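Local coordinates for protein cyclic UMP-AMP synthase (Rhodothermus marinus SG0.5JP17-172, PDB 6E0K) that joins UTP and ATP into the cyclic dinucleotide 3',3'-cUAMP, the second messenger with which a bacterial CBASS system answers phage infection, at residues Ala29-Tyr34 with Glu100-Asp105; Tyr136-Pro141 with Asp148-Met153; Pro211-Glu216 with Cys252-Asp257; Asn221-Lys226 with Ile239-Arg244. One frame throughout, in Å; residues are numbered along the deposited sequence.

Contact 1: residues Ala29-Tyr34 with Glu100-Asp105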
loop_
_atom_site.group_PDB
_atom_site.type_symbol
_atom_site.label_atom_id
_atom_site.label_comp_id
_atom_site.label_asym_id
_atom_site.label_seq_id
_atom_site.Cartn_x
_atom_site.Cartn_y
_atom_site.Cartn_z
ATOM N N ALA A 29 12.170 -17.249 -6.706
ATOM C CA ALA A 29 13.105 -18.303 -7.062
ATOM C C ALA A 29 13.982 -18.697 -5.878
ATOM O O ALA A 29 14.317 -19.874 -5.710
ATOM C CB ALA A 29 13.959 -17.841 -8.248
ATOM N N ALA A 30 14.366 -17.723 -5.046
ATOM C CA ALA A 30 15.134 -18.033 -3.845
ATOM C C ALA A 30 14.347 -18.966 -2.928
ATOM O O ALA A 30 14.880 -19.954 -2.408
ATOM C CB ALA A 30 15.502 -16.738 -3.115
ATOM N N LEU A 31 13.065 -18.676 -2.734
ATOM C CA LEU A 31 12.276 -19.501 -1.824
ATOM C C LEU A 31 11.966 -20.870 -2.421
ATOM O O LEU A 31 11.807 -21.847 -1.674
ATOM C CB LEU A 31 10.997 -18.766 -1.435
ATOM C CG LEU A 31 11.219 -17.405 -0.764
ATOM C CD1 LEU A 31 9.934 -16.890 -0.166
ATOM C CD2 LEU A 31 12.283 -17.470 0.308
ATOM N N ASP A 32 11.900 -20.968 -3.753
ATOM C CA ASP A 32 11.678 -22.266 -4.391
ATOM C C ASP A 32 12.810 -23.240 -4.104
ATOM O O ASP A 32 12.603 -24.461 -4.144
ATOM C CB ASP A 32 11.527 -22.106 -5.907
ATOM C CG ASP A 32 10.152 -21.630 -6.319
ATOM O OD1 ASP A 32 9.186 -21.862 -5.569
ATOM O OD2 ASP A 32 10.027 -21.043 -7.413
ATOM N N ARG A 33 14.013 -22.737 -3.834
ATOM C CA ARG A 33 15.151 -23.618 -3.598
ATOM C C ARG A 33 15.212 -24.184 -2.183
ATOM O O ARG A 33 15.981 -25.121 -1.943
ATOM C CB ARG A 33 16.439 -22.871 -3.936
ATOM C CG ARG A 33 16.573 -22.695 -5.435
ATOM C CD ARG A 33 17.497 -21.587 -5.870
ATOM N NE ARG A 33 17.770 -21.738 -7.297
ATOM C CZ ARG A 33 16.876 -21.514 -8.258
ATOM N NH1 ARG A 33 15.639 -21.113 -7.956
ATOM N NH2 ARG A 33 17.221 -21.706 -9.526
ATOM N N TYR A 34 14.404 -23.678 -1.263
ATOM C CA TYR A 34 14.438 -24.078 0.134
ATOM C C TYR A 34 13.476 -25.235 0.387
ATOM O O TYR A 34 12.463 -25.387 -0.302
ATOM C CB TYR A 34 14.067 -22.874 0.999
ATOM C CG TYR A 34 14.356 -23.005 2.479
ATOM C CD1 TYR A 34 15.649 -22.864 2.968
ATOM C CD2 TYR A 34 13.327 -23.217 3.393
ATOM C CE1 TYR A 34 15.916 -22.962 4.321
ATOM C CE2 TYR A 34 13.588 -23.320 4.749
ATOM C CZ TYR A 34 14.882 -23.179 5.208
ATOM O OH TYR A 34 15.157 -23.272 6.551
ATOM N N GLU A 100 14.308 -16.293 6.408
ATOM C CA GLU A 100 15.631 -15.673 6.482
ATOM C C GLU A 100 16.719 -16.627 5.994
ATOM O O GLU A 100 17.608 -16.224 5.232
ATOM C CB GLU A 100 15.910 -15.208 7.913
ATOM C CG GLU A 100 17.207 -14.423 8.098
ATOM C CD GLU A 100 17.440 -14.058 9.557
ATOM O OE1 GLU A 100 17.157 -14.902 10.436
ATOM O OE2 GLU A 100 17.894 -12.928 9.830
ATOM N N ARG A 101 16.650 -17.899 6.402
ATOM C CA ARG A 101 17.641 -18.873 5.954
ATOM C C ARG A 101 17.574 -19.075 4.445
ATOM O O ARG A 101 18.609 -19.136 3.776
ATOM C CB ARG A 101 17.434 -20.207 6.673
ATOM C CG ARG A 101 18.133 -20.294 8.015
ATOM C CD ARG A 101 18.141 -21.723 8.534
ATOM N NE ARG A 101 16.812 -22.133 8.978
ATOM C CZ ARG A 101 16.302 -21.815 10.162
ATOM N NH1 ARG A 101 17.014 -21.081 11.009
ATOM N NH2 ARG A 101 15.084 -22.218 10.499
ATOM N N ALA A 102 16.364 -19.170 3.897
ATOM C CA ALA A 102 16.203 -19.360 2.460
ATOM C C ALA A 102 16.807 -18.201 1.682
ATOM O O ALA A 102 17.514 -18.402 0.685
ATOM C CB ALA A 102 14.719 -19.501 2.125
ATOM N N LEU A 103 16.534 -16.976 2.116
ATOM C CA LEU A 103 17.069 -15.821 1.401
ATOM C C LEU A 103 18.584 -15.735 1.547
ATOM O O LEU A 103 19.290 -15.445 0.578
ATOM C CB LEU A 103 16.404 -14.547 1.911
ATOM C CG LEU A 103 14.895 -14.510 1.668
ATOM C CD1 LEU A 103 14.276 -13.326 2.411
ATOM C CD2 LEU A 103 14.608 -14.443 0.176
ATOM N N THR A 104 19.096 -15.966 2.753
ATOM C CA THR A 104 20.536 -15.936 2.972
ATOM C C THR A 104 21.247 -17.014 2.160
ATOM O O THR A 104 22.326 -16.771 1.604
ATOM C CB THR A 104 20.824 -16.105 4.465
ATOM O OG1 THR A 104 20.169 -15.050 5.194
ATOM C CG2 THR A 104 22.317 -16.053 4.732
ATOM N N ASP A 105 20.663 -18.213 2.083
ATOM C CA ASP A 105 21.283 -19.281 1.298
ATOM C C ASP A 105 21.413 -18.869 -0.159
ATOM O O ASP A 105 22.418 -19.169 -0.815
ATOM C CB ASP A 105 20.460 -20.572 1.374
ATOM C CG ASP A 105 20.540 -21.270 2.727
ATOM O OD1 ASP A 105 21.462 -20.992 3.527
ATOM O OD2 ASP A 105 19.665 -22.132 2.979
HETATM O O HOH W 1 17.163 -20.568 -0.985
#

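Contact 2: residues Tyr136-Pro141 with Asp148-Met153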
loop_
_atom_site.group_PDB
_atom_site.type_symbol
_atom_site.label_atom_id
_atom_site.label_comp_id
_atom_site.label_asym_id
_atom_site.label_seq_id
_atom_site.Cartn_x
_atom_site.Cartn_y
_atom_site.Cartn_z
ATOM N N TYR A 136 -4.026 -14.301 8.000
ATOM C CA TYR A 136 -4.879 -13.905 9.114
ATOM C C TYR A 136 -6.327 -13.994 8.655
ATOM O O TYR A 136 -6.664 -13.508 7.574
ATOM C CB TYR A 136 -4.562 -12.477 9.573
ATOM C CG TYR A 136 -5.386 -12.052 10.767
ATOM C CD1 TYR A 136 -4.978 -12.365 12.051
ATOM C CD2 TYR A 136 -6.577 -11.348 10.606
ATOM C CE1 TYR A 136 -5.730 -11.974 13.167
ATOM C CE2 TYR A 136 -7.329 -10.963 11.695
ATOM C CZ TYR A 136 -6.905 -11.275 12.973
ATOM O OH TYR A 136 -7.660 -10.877 14.045
ATOM N N ARG A 137 -7.170 -14.639 9.455
ATOM C CA ARG A 137 -8.591 -14.750 9.152
ATOM C C ARG A 137 -9.379 -13.959 10.183
ATOM O O ARG A 137 -9.347 -14.280 11.377
ATOM C CB ARG A 137 -9.040 -16.213 9.161
ATOM C CG ARG A 137 -8.383 -17.058 8.077
ATOM C CD ARG A 137 -9.025 -18.441 8.039
ATOM N NE ARG A 137 -8.341 -19.337 7.110
ATOM C CZ ARG A 137 -8.718 -20.589 6.876
ATOM N NH1 ARG A 137 -9.776 -21.099 7.498
ATOM N NH2 ARG A 137 -8.030 -21.335 6.015
ATOM N N LYS A 138 -10.114 -12.952 9.716
ATOM C CA LYS A 138 -11.009 -12.185 10.564
ATOM C C LYS A 138 -12.403 -12.772 10.410
ATOM O O LYS A 138 -13.038 -12.621 9.360
ATOM C CB LYS A 138 -10.979 -10.705 10.190
ATOM C CG LYS A 138 -11.904 -9.869 11.059
ATOM C CD LYS A 138 -11.673 -8.377 10.845
ATOM C CE LYS A 138 -11.871 -7.976 9.393
ATOM N NZ LYS A 138 -11.777 -6.486 9.248
ATOM N N TYR A 139 -12.866 -13.472 11.455
ATOM C CA TYR A 139 -14.152 -14.139 11.470
ATOM C C TYR A 139 -15.194 -13.278 12.162
ATOM O O TYR A 139 -14.871 -12.504 13.070
ATOM C CB TYR A 139 -14.068 -15.473 12.215
ATOM C CG TYR A 139 -13.451 -16.619 11.440
ATOM C CD1 TYR A 139 -12.077 -16.844 11.463
ATOM C CD2 TYR A 139 -14.255 -17.514 10.744
ATOM C CE1 TYR A 139 -11.519 -17.919 10.781
ATOM C CE2 TYR A 139 -13.701 -18.580 10.045
ATOM C CZ TYR A 139 -12.338 -18.782 10.086
ATOM O OH TYR A 139 -11.797 -19.850 9.406
ATOM N N PRO A 140 -16.452 -13.449 11.773
ATOM C CA PRO A 140 -17.550 -12.757 12.443
ATOM C C PRO A 140 -17.878 -13.396 13.781
ATOM O O PRO A 140 -17.487 -14.543 14.050
ATOM C CB PRO A 140 -18.711 -12.926 11.455
ATOM C CG PRO A 140 -18.414 -14.202 10.773
ATOM C CD PRO A 140 -16.921 -14.227 10.616
ATOM N N PRO A 141 -18.615 -12.689 14.632
ATOM C CA PRO A 141 -18.996 -13.237 15.943
ATOM C C PRO A 141 -19.950 -14.420 15.847
ATOM O O PRO A 141 -20.632 -14.636 14.841
ATOM C CB PRO A 141 -19.687 -12.053 16.632
ATOM C CG PRO A 141 -19.111 -10.840 15.962
ATOM C CD PRO A 141 -18.799 -11.228 14.545
ATOM N N ASP A 148 -16.845 -18.205 6.051
ATOM C CA ASP A 148 -17.277 -16.818 6.228
ATOM C C ASP A 148 -16.210 -16.096 7.043
ATOM O O ASP A 148 -16.287 -16.014 8.270
ATOM C CB ASP A 148 -18.644 -16.788 6.910
ATOM C CG ASP A 148 -19.212 -15.379 7.087
ATOM O OD1 ASP A 148 -18.586 -14.390 6.658
ATOM O OD2 ASP A 148 -20.308 -15.271 7.678
ATOM N N TYR A 149 -15.188 -15.589 6.357
ATOM C CA TYR A 149 -14.154 -14.798 7.003
ATOM C C TYR A 149 -13.535 -13.884 5.961
ATOM O O TYR A 149 -13.669 -14.106 4.755
ATOM C CB TYR A 149 -13.067 -15.674 7.647
ATOM C CG TYR A 149 -12.328 -16.567 6.674
ATOM C CD1 TYR A 149 -11.209 -16.113 5.970
ATOM C CD2 TYR A 149 -12.739 -17.874 6.476
ATOM C CE1 TYR A 149 -10.527 -16.960 5.087
ATOM C CE2 TYR A 149 -12.072 -18.715 5.600
ATOM C CZ TYR A 149 -10.976 -18.256 4.913
ATOM O OH TYR A 149 -10.330 -19.118 4.053
ATOM N N ILE A 150 -12.843 -12.865 6.444
ATOM C CA ILE A 150 -12.096 -11.942 5.600
ATOM C C ILE A 150 -10.618 -12.246 5.781
ATOM O O ILE A 150 -10.127 -12.336 6.913
ATOM C CB ILE A 150 -12.435 -10.485 5.950
ATOM C CG1 ILE A 150 -13.918 -10.231 5.678
ATOM C CG2 ILE A 150 -11.574 -9.522 5.131
ATOM C CD1 ILE A 150 -14.415 -8.913 6.186
ATOM N N GLU A 151 -9.906 -12.413 4.668
ATOM C CA GLU A 151 -8.518 -12.847 4.712
ATOM C C GLU A 151 -7.587 -11.648 4.644
ATOM O O GLU A 151 -7.721 -10.798 3.750
ATOM C CB GLU A 151 -8.186 -13.812 3.573
ATOM C CG GLU A 151 -6.802 -14.426 3.735
ATOM C CD GLU A 151 -6.304 -15.108 2.478
ATOM O OE1 GLU A 151 -6.989 -16.031 2.000
ATOM O OE2 GLU A 151 -5.232 -14.715 1.973
ATOM N N GLY A 152 -6.650 -11.593 5.584
ATOM C CA GLY A 152 -5.524 -10.689 5.560
ATOM C C GLY A 152 -4.253 -11.456 5.864
ATOM O O GLY A 152 -4.130 -12.643 5.566
ATOM N N MET A 153 -3.298 -10.754 6.464
ATOM C CA MET A 153 -2.078 -11.393 6.928
ATOM C C MET A 153 -1.614 -10.657 8.170
ATOM O O MET A 153 -2.073 -9.551 8.470
ATOM C CB MET A 153 -0.988 -11.410 5.839
ATOM C CG MET A 153 -0.705 -10.063 5.185
ATOM S SD MET A 153 0.306 -8.985 6.223
ATOM C CE MET A 153 1.236 -8.074 4.973
#

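Contact 3: residues Pro211-Glu216 with Cys252-Asp257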
loop_
_atom_site.group_PDB
_atom_site.type_symbol
_atom_site.label_atom_id
_atom_site.label_comp_id
_atom_site.label_asym_id
_atom_site.label_seq_id
_atom_site.Cartn_x
_atom_site.Cartn_y
_atom_site.Cartn_z
ATOM N N PRO A 211 1.734 11.024 2.092
ATOM C CA PRO A 211 2.338 9.692 1.978
ATOM C C PRO A 211 1.522 8.815 1.041
ATOM O O PRO A 211 0.290 8.846 1.051
ATOM C CB PRO A 211 2.311 9.169 3.419
ATOM C CG PRO A 211 2.234 10.413 4.276
ATOM C CD PRO A 211 1.416 11.383 3.480
ATOM N N SER A 212 2.228 8.017 0.229
ATOM C CA SER A 212 1.601 7.364 -0.919
ATOM C C SER A 212 0.396 6.520 -0.523
ATOM O O SER A 212 -0.669 6.602 -1.145
ATOM C CB SER A 212 2.623 6.493 -1.648
ATOM O OG SER A 212 3.604 7.306 -2.279
ATOM N N TYR A 213 0.544 5.688 0.499
ATOM C CA TYR A 213 -0.565 4.816 0.863
ATOM C C TYR A 213 -1.781 5.626 1.302
ATOM O O TYR A 213 -2.911 5.347 0.883
ATOM C CB TYR A 213 -0.115 3.848 1.956
ATOM C CG TYR A 213 -1.231 3.022 2.546
ATOM C CD1 TYR A 213 -1.728 1.918 1.865
ATOM C CD2 TYR A 213 -1.774 3.338 3.783
ATOM C CE1 TYR A 213 -2.733 1.139 2.406
ATOM C CE2 TYR A 213 -2.797 2.569 4.335
ATOM C CZ TYR A 213 -3.273 1.471 3.629
ATOM O OH TYR A 213 -4.281 0.688 4.161
ATOM N N PHE A 214 -1.567 6.645 2.145
ATOM C CA PHE A 214 -2.678 7.482 2.598
ATOM C C PHE A 214 -3.320 8.228 1.435
ATOM O O PHE A 214 -4.543 8.422 1.404
ATOM C CB PHE A 214 -2.193 8.480 3.650
ATOM C CG PHE A 214 -1.778 7.858 4.953
ATOM C CD1 PHE A 214 -2.333 6.666 5.386
ATOM C CD2 PHE A 214 -0.828 8.485 5.748
ATOM C CE1 PHE A 214 -1.949 6.106 6.596
ATOM C CE2 PHE A 214 -0.432 7.933 6.951
ATOM C CZ PHE A 214 -0.997 6.741 7.377
ATOM N N LEU A 215 -2.508 8.650 0.461
ATOM C CA LEU A 215 -3.059 9.368 -0.686
ATOM C C LEU A 215 -3.926 8.447 -1.534
ATOM O O LEU A 215 -5.005 8.852 -1.984
ATOM C CB LEU A 215 -1.925 9.978 -1.517
ATOM C CG LEU A 215 -2.349 10.721 -2.779
ATOM C CD1 LEU A 215 -3.310 11.842 -2.444
ATOM C CD2 LEU A 215 -1.105 11.241 -3.492
ATOM N N GLU A 216 -3.486 7.197 -1.744
ATOM C CA GLU A 216 -4.318 6.226 -2.459
ATOM C C GLU A 216 -5.638 6.012 -1.740
ATOM O O GLU A 216 -6.709 6.015 -2.362
ATOM C CB GLU A 216 -3.582 4.888 -2.616
ATOM C CG GLU A 216 -2.427 4.956 -3.589
ATOM C CD GLU A 216 -1.880 3.592 -4.016
ATOM O OE1 GLU A 216 -2.528 2.524 -3.817
ATOM O OE2 GLU A 216 -0.758 3.599 -4.546
ATOM N N CYS A 252 -10.063 2.894 4.398
ATOM C CA CYS A 252 -8.939 2.561 3.545
ATOM C C CYS A 252 -9.408 1.759 2.337
ATOM O O CYS A 252 -10.496 1.178 2.326
ATOM C CB CYS A 252 -7.893 1.776 4.330
ATOM S SG CYS A 252 -7.025 2.842 5.522
ATOM N N GLN A 253 -8.557 1.738 1.310
ATOM C CA GLN A 253 -8.882 1.015 0.085
ATOM C C GLN A 253 -9.119 -0.469 0.347
ATOM O O GLN A 253 -9.873 -1.112 -0.394
ATOM C CB GLN A 253 -7.765 1.227 -0.939
ATOM C CG GLN A 253 -7.993 0.578 -2.301
ATOM C CD GLN A 253 -7.068 1.164 -3.353
ATOM O OE1 GLN A 253 -7.144 2.358 -3.644
ATOM N NE2 GLN A 253 -6.213 0.343 -3.928
ATOM N N ASN A 254 -8.500 -1.035 1.391
ATOM C CA ASN A 254 -8.739 -2.446 1.697
ATOM C C ASN A 254 -10.140 -2.718 2.236
ATOM O O ASN A 254 -10.501 -3.888 2.382
ATOM C CB ASN A 254 -7.687 -3.003 2.676
ATOM C CG ASN A 254 -7.681 -2.305 4.044
ATOM O OD1 ASN A 254 -8.701 -1.830 4.528
ATOM N ND2 ASN A 254 -6.516 -2.276 4.673
ATOM N N GLY A 255 -10.926 -1.681 2.532
ATOM C CA GLY A 255 -12.271 -1.848 3.044
ATOM C C GLY A 255 -12.364 -2.262 4.497
ATOM O O GLY A 255 -13.483 -2.480 4.994
ATOM N N GLN A 256 -11.237 -2.375 5.200
ATOM C CA GLN A 256 -11.224 -2.873 6.573
ATOM C C GLN A 256 -10.905 -1.811 7.610
ATOM O O GLN A 256 -11.487 -1.825 8.699
ATOM C CB GLN A 256 -10.205 -4.008 6.726
ATOM C CG GLN A 256 -10.321 -5.118 5.714
ATOM C CD GLN A 256 -11.739 -5.594 5.523
ATOM O OE1 GLN A 256 -12.431 -5.964 6.479
ATOM N NE2 GLN A 256 -12.191 -5.575 4.276
ATOM N N ASP A 257 -9.966 -0.924 7.315
ATOM C CA ASP A 257 -9.419 0.036 8.262
ATOM C C ASP A 257 -10.026 1.415 8.053
ATOM O O ASP A 257 -10.436 1.773 6.945
ATOM C CB ASP A 257 -7.899 0.169 8.110
ATOM C CG ASP A 257 -7.159 -1.155 8.232
ATOM O OD1 ASP A 257 -7.552 -2.008 9.054
ATOM O OD2 ASP A 257 -6.154 -1.312 7.503
HETATM O O HOH W 2 -5.998 -0.069 2.091
HETATM O O HOH W 3 -4.598 0.798 6.737
HETATM O O HOH W 4 -4.388 1.681 -5.730
#

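Contact 4: residues Asn221-Lys226 with Ile239-Arg244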
loop_
_atom_site.group_PDB
_atom_site.type_symbol
_atom_site.label_atom_id
_atom_site.label_comp_id
_atom_site.label_asym_id
_atom_site.label_seq_id
_atom_site.Cartn_x
_atom_site.Cartn_y
_atom_site.Cartn_z
ATOM N N ASN A 221 -11.821 7.014 -1.820
ATOM C CA ASN A 221 -13.117 7.423 -1.297
ATOM C C ASN A 221 -13.867 8.397 -2.195
ATOM O O ASN A 221 -15.043 8.688 -1.918
ATOM C CB ASN A 221 -12.924 8.039 0.084
ATOM C CG ASN A 221 -12.742 6.992 1.146
ATOM O OD1 ASN A 221 -13.723 6.520 1.707
ATOM N ND2 ASN A 221 -11.498 6.587 1.405
ATOM N N VAL A 222 -13.238 8.873 -3.260
ATOM C CA VAL A 222 -13.853 9.865 -4.144
ATOM C C VAL A 222 -14.788 9.148 -5.112
ATOM O O VAL A 222 -14.406 8.104 -5.663
ATOM C CB VAL A 222 -12.769 10.627 -4.898
ATOM C CG1 VAL A 222 -13.382 11.636 -5.868
ATOM C CG2 VAL A 222 -11.827 11.328 -3.927
ATOM N N PRO A 223 -16.000 9.665 -5.356
ATOM C CA PRO A 223 -16.923 8.992 -6.282
ATOM C C PRO A 223 -16.301 8.778 -7.653
ATOM O O PRO A 223 -15.510 9.593 -8.130
ATOM C CB PRO A 223 -18.115 9.953 -6.358
ATOM C CG PRO A 223 -18.083 10.698 -5.055
ATOM C CD PRO A 223 -16.610 10.868 -4.750
ATOM N N ASP A 224 -16.672 7.654 -8.288
ATOM C CA ASP A 224 -16.099 7.306 -9.588
ATOM C C ASP A 224 -16.349 8.389 -10.632
ATOM O O ASP A 224 -15.540 8.557 -11.556
ATOM C CB ASP A 224 -16.668 5.965 -10.078
ATOM C CG ASP A 224 -16.190 4.790 -9.257
ATOM O OD1 ASP A 224 -15.226 4.957 -8.473
ATOM O OD2 ASP A 224 -16.776 3.691 -9.391
ATOM N N SER A 225 -17.458 9.130 -10.501
ATOM C CA SER A 225 -17.825 10.169 -11.462
ATOM C C SER A 225 -16.794 11.287 -11.556
ATOM O O SER A 225 -16.793 12.028 -12.545
ATOM C CB SER A 225 -19.179 10.763 -11.086
ATOM O OG SER A 225 -19.194 11.138 -9.709
ATOM N N LYS A 226 -15.928 11.440 -10.553
ATOM C CA LYS A 226 -14.934 12.508 -10.580
ATOM C C LYS A 226 -13.725 12.168 -11.441
ATOM O O LYS A 226 -12.932 13.066 -11.758
ATOM C CB LYS A 226 -14.480 12.833 -9.149
ATOM C CG LYS A 226 -15.648 13.104 -8.188
ATOM C CD LYS A 226 -16.547 14.211 -8.699
ATOM C CE LYS A 226 -17.705 14.455 -7.747
ATOM N NZ LYS A 226 -18.582 15.524 -8.281
ATOM N N ILE A 239 -10.431 17.320 -6.309
ATOM C CA ILE A 239 -10.037 18.175 -5.194
ATOM C C ILE A 239 -11.240 18.940 -4.660
ATOM O O ILE A 239 -11.401 19.096 -3.446
ATOM C CB ILE A 239 -8.901 19.134 -5.602
ATOM C CG1 ILE A 239 -7.606 18.354 -5.883
ATOM C CG2 ILE A 239 -8.699 20.223 -4.523
ATOM C CD1 ILE A 239 -7.037 17.598 -4.663
ATOM N N ASN A 240 -12.115 19.405 -5.549
ATOM C CA ASN A 240 -13.288 20.135 -5.080
ATOM C C ASN A 240 -14.251 19.242 -4.308
ATOM O O ASN A 240 -14.869 19.704 -3.341
ATOM C CB ASN A 240 -13.988 20.812 -6.249
ATOM C CG ASN A 240 -13.286 22.091 -6.656
ATOM O OD1 ASN A 240 -12.766 22.816 -5.803
ATOM N ND2 ASN A 240 -13.254 22.371 -7.948
ATOM N N TRP A 241 -14.394 17.977 -4.703
ATOM C CA TRP A 241 -15.243 17.082 -3.922
ATOM C C TRP A 241 -14.642 16.818 -2.545
ATOM O O TRP A 241 -15.358 16.834 -1.536
ATOM C CB TRP A 241 -15.476 15.768 -4.671
ATOM C CG TRP A 241 -16.421 14.862 -3.937
ATOM C CD1 TRP A 241 -17.784 14.845 -4.042
ATOM C CD2 TRP A 241 -16.084 13.858 -2.969
ATOM N NE1 TRP A 241 -18.315 13.894 -3.205
ATOM C CE2 TRP A 241 -17.294 13.283 -2.527
ATOM C CE3 TRP A 241 -14.879 13.391 -2.430
ATOM C CZ2 TRP A 241 -17.332 12.257 -1.585
ATOM C CZ3 TRP A 241 -14.916 12.378 -1.485
ATOM C CH2 TRP A 241 -16.135 11.821 -1.071
ATOM N N LEU A 242 -13.331 16.573 -2.478
ATOM C CA LEU A 242 -12.685 16.323 -1.190
ATOM C C LEU A 242 -12.806 17.526 -0.254
ATOM O O LEU A 242 -12.982 17.363 0.962
ATOM C CB LEU A 242 -11.213 15.954 -1.411
ATOM C CG LEU A 242 -10.975 14.531 -1.933
ATOM C CD1 LEU A 242 -9.553 14.380 -2.446
ATOM C CD2 LEU A 242 -11.262 13.493 -0.844
ATOM N N LYS A 243 -12.724 18.743 -0.803
ATOM C CA LYS A 243 -12.824 19.946 0.024
ATOM C C LYS A 243 -14.183 20.063 0.692
ATOM O O LYS A 243 -14.295 20.655 1.776
ATOM C CB LYS A 243 -12.538 21.185 -0.833
ATOM C CG LYS A 243 -11.059 21.438 -1.037
ATOM C CD LYS A 243 -10.786 22.329 -2.241
ATOM C CE LYS A 243 -11.353 23.713 -2.089
ATOM N NZ LYS A 243 -10.972 24.531 -3.288
ATOM N N ARG A 244 -15.222 19.517 0.062
ATOM C CA ARG A 244 -16.590 19.589 0.564
ATOM C C ARG A 244 -17.029 18.329 1.296
ATOM O O ARG A 244 -18.149 18.297 1.817
ATOM C CB ARG A 244 -17.546 19.873 -0.599
ATOM C CG ARG A 244 -17.288 21.216 -1.268
ATOM C CD ARG A 244 -17.880 21.308 -2.663
ATOM N NE ARG A 244 -17.754 22.662 -3.205
ATOM C CZ ARG A 244 -16.619 23.200 -3.648
ATOM N NH1 ARG A 244 -15.480 22.508 -3.618
ATOM N NH2 ARG A 244 -16.617 24.443 -4.115
#

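Contact 1: residues Ala29-Tyr34 with Glu100-Asp105
Methyl groups from two helices meet at the core of this helix-helix contact in the nucleotidyltransferase domain, where the end of helix 18-32 and the turn after it rest on helix 92-107. CD2 of Leu31 is the hub, 3.7 Å from CB of Ala102 and 3.8 Å from CD2 of Leu103; the two leucines cross obliquely, and Ala30 CB adds a looser contact to the same Leu103 methyl. Beyond Leu103 lies the sheet, for this side chain also touches Leu119 and Val121 of strand 119-122. Further out, Tyr34 reaches across the helix, its ring meeting Ala102 CB and Arg101 CB obliquely. With CG anti to the backbone N (chi1 -166°), the ring is carried across Ala102, whose CB lies 3.5 Å from Tyr34 CG. One water ties the main chains together, donating to Ala30 O and to Ala102 O. At the polar edge, Asp98 OD1 is hydrogen-bonded to Tyr34 OH and forms a salt bridge with Arg101 NH2, so phenol and guanidinium share one carboxylate oxygen. The Arg101 chain bends at chi3, and its NE donates nearly straight, 160° at the hydrogen and within the guanidinium plane, to Tyr34 OH at 3.2 Å.

Contact 2: residues Tyr136-Pro141 with Asp148-Met153
Arg137 and Tyr149 lie with their flat groups almost exactly parallel, the planes 1° apart and the centres of guanidinium and ring 4.5 Å from each other. The arginine chain is extended from CG to NE, so CD passes over the middle of the phenol ring, 3.6 Å from its centroid, while the guanidinium stacks farther out, over the hydroxyl end. Tyr149 takes the crowded chi1 position (60°), with CG between the backbone N and the carbonyl carbon; its CB sits over the face of Tyr139, 3.7 Å from that ring's centroid. The two tyrosine rings are inclined at 44°. Arg137 NH1 donates in its own plane to Tyr139 OH, 3.0 Å away, which, with Gln135 on NE, restrains the rotation of the guanidinium; Phe71 adds a cation-pi contact. Beneath this layer four main-chain bonds pair Tyr136 with Gly152 and Lys138 with Ile150. This is an antiparallel beta hairpin, strands 127-138 and 150-157, with a flat guanidinium-tyrosine stack just before the second strand.

Contact 3: residues Pro211-Glu216 with Cys252-Asp257
From helix 212-220 the side chain of Tyr213 reaches across to the type I beta turn Cys252-Gly255. Its CB leaves the helix with CG anti to the backbone N (chi1 172°), which sends the ring outward toward the turn. Along the ring, CE2 comes to 4.4 Å from Cys252 SG, an oblique sulfur-aromatic approach, and the ring also meets that of His171. At the tip, OH lies 3.7 Å from Cys252 SG and is tied by two waters to segment 252-257. One water, 2.8 Å from Tyr213 OH, accepts from the backbone N of Asn254; the other, at 2.6 Å from Tyr213 OH, donates to Asp257 OD2. The chain after the turn is held by Asn254: OD1 takes the N-H groups of both Gln256 and Asp257, an Asx turn extended into an Asx motif, and ND2 returns a 3.0 Å bond to Asp257 OD2 at 170°. A third water bridges Glu216 OE1 and Gln253 NE2; Thr53 also holds the carboxylate, Tyr186 the amide. Helix 212-220 begins at Ser212, an ATP-binding residue, packs against helix 186-202 through Leu215 and Glu216, and presents Tyr213 to the loop between helices 231-244 and 269-285.

Contact 4: residues Asn221-Lys226 with Ile239-Arg244
Trp241 holds CG anti to the backbone N (chi1 -176°) and turns its ring by a chi2 of 88°, which brings the indole from helix 231-244 up to the loop that follows helix 212-220. Pro223 meets it tip to tip: CD stands over the six-membered ring, 3.4 Å from its centroid and 14° off the normal, while CG lies farther along, near NE1. The carbonyl oxygen of Asn221 comes obliquely to the far end of the six-membered ring, 3.4 Å from Trp241 CH2. Toward the five-membered ring, Lys226 bends at chi2 and crosses at about a right angle, CE lying 3.7 Å from Trp241 CD1. Val222, with CG1 anti to its backbone N, places CG2 3.8 Å from Leu242 CD2, and Leu242 in turn touches Leu276 of helix 269-285. Lys178 binds the loop through Val222 O and Asp224. Carbon held on an aromatic face dominates here: the CH-pi contact joins a C-H probably polarised by the adjacent amide nitrogen of the proline to an electron-rich indole, so dispersion and weak electrostatics probably carry the contact.

Contacts 1, 2 and 3 follow one another along the chain, from the nucleotidyltransferase domain to the helical part of the enzyme. Contacts 1 and 4 lie on opposite sides of the chain's centre, 45 Å apart between centres. Contacts 2 and 3 have centres 19 Å apart yet touch, where Lys138 NZ and Gln256 OE1 stand 2.9 Å apart, a probable hydrogen bond linking hairpin and turn. Contact 4 is nested within the loop that contact 3 closes, their nearest atoms about 5 Å apart. Around the nucleotide site, contact 3 supplies Ser212; the side chains of Met153 in contact 2 and UTP-binding Asn166 are about 4 Å apart, as are those of Leu103 in contact 1 and UTP-binding Leu119. Contact 4 lies away from it.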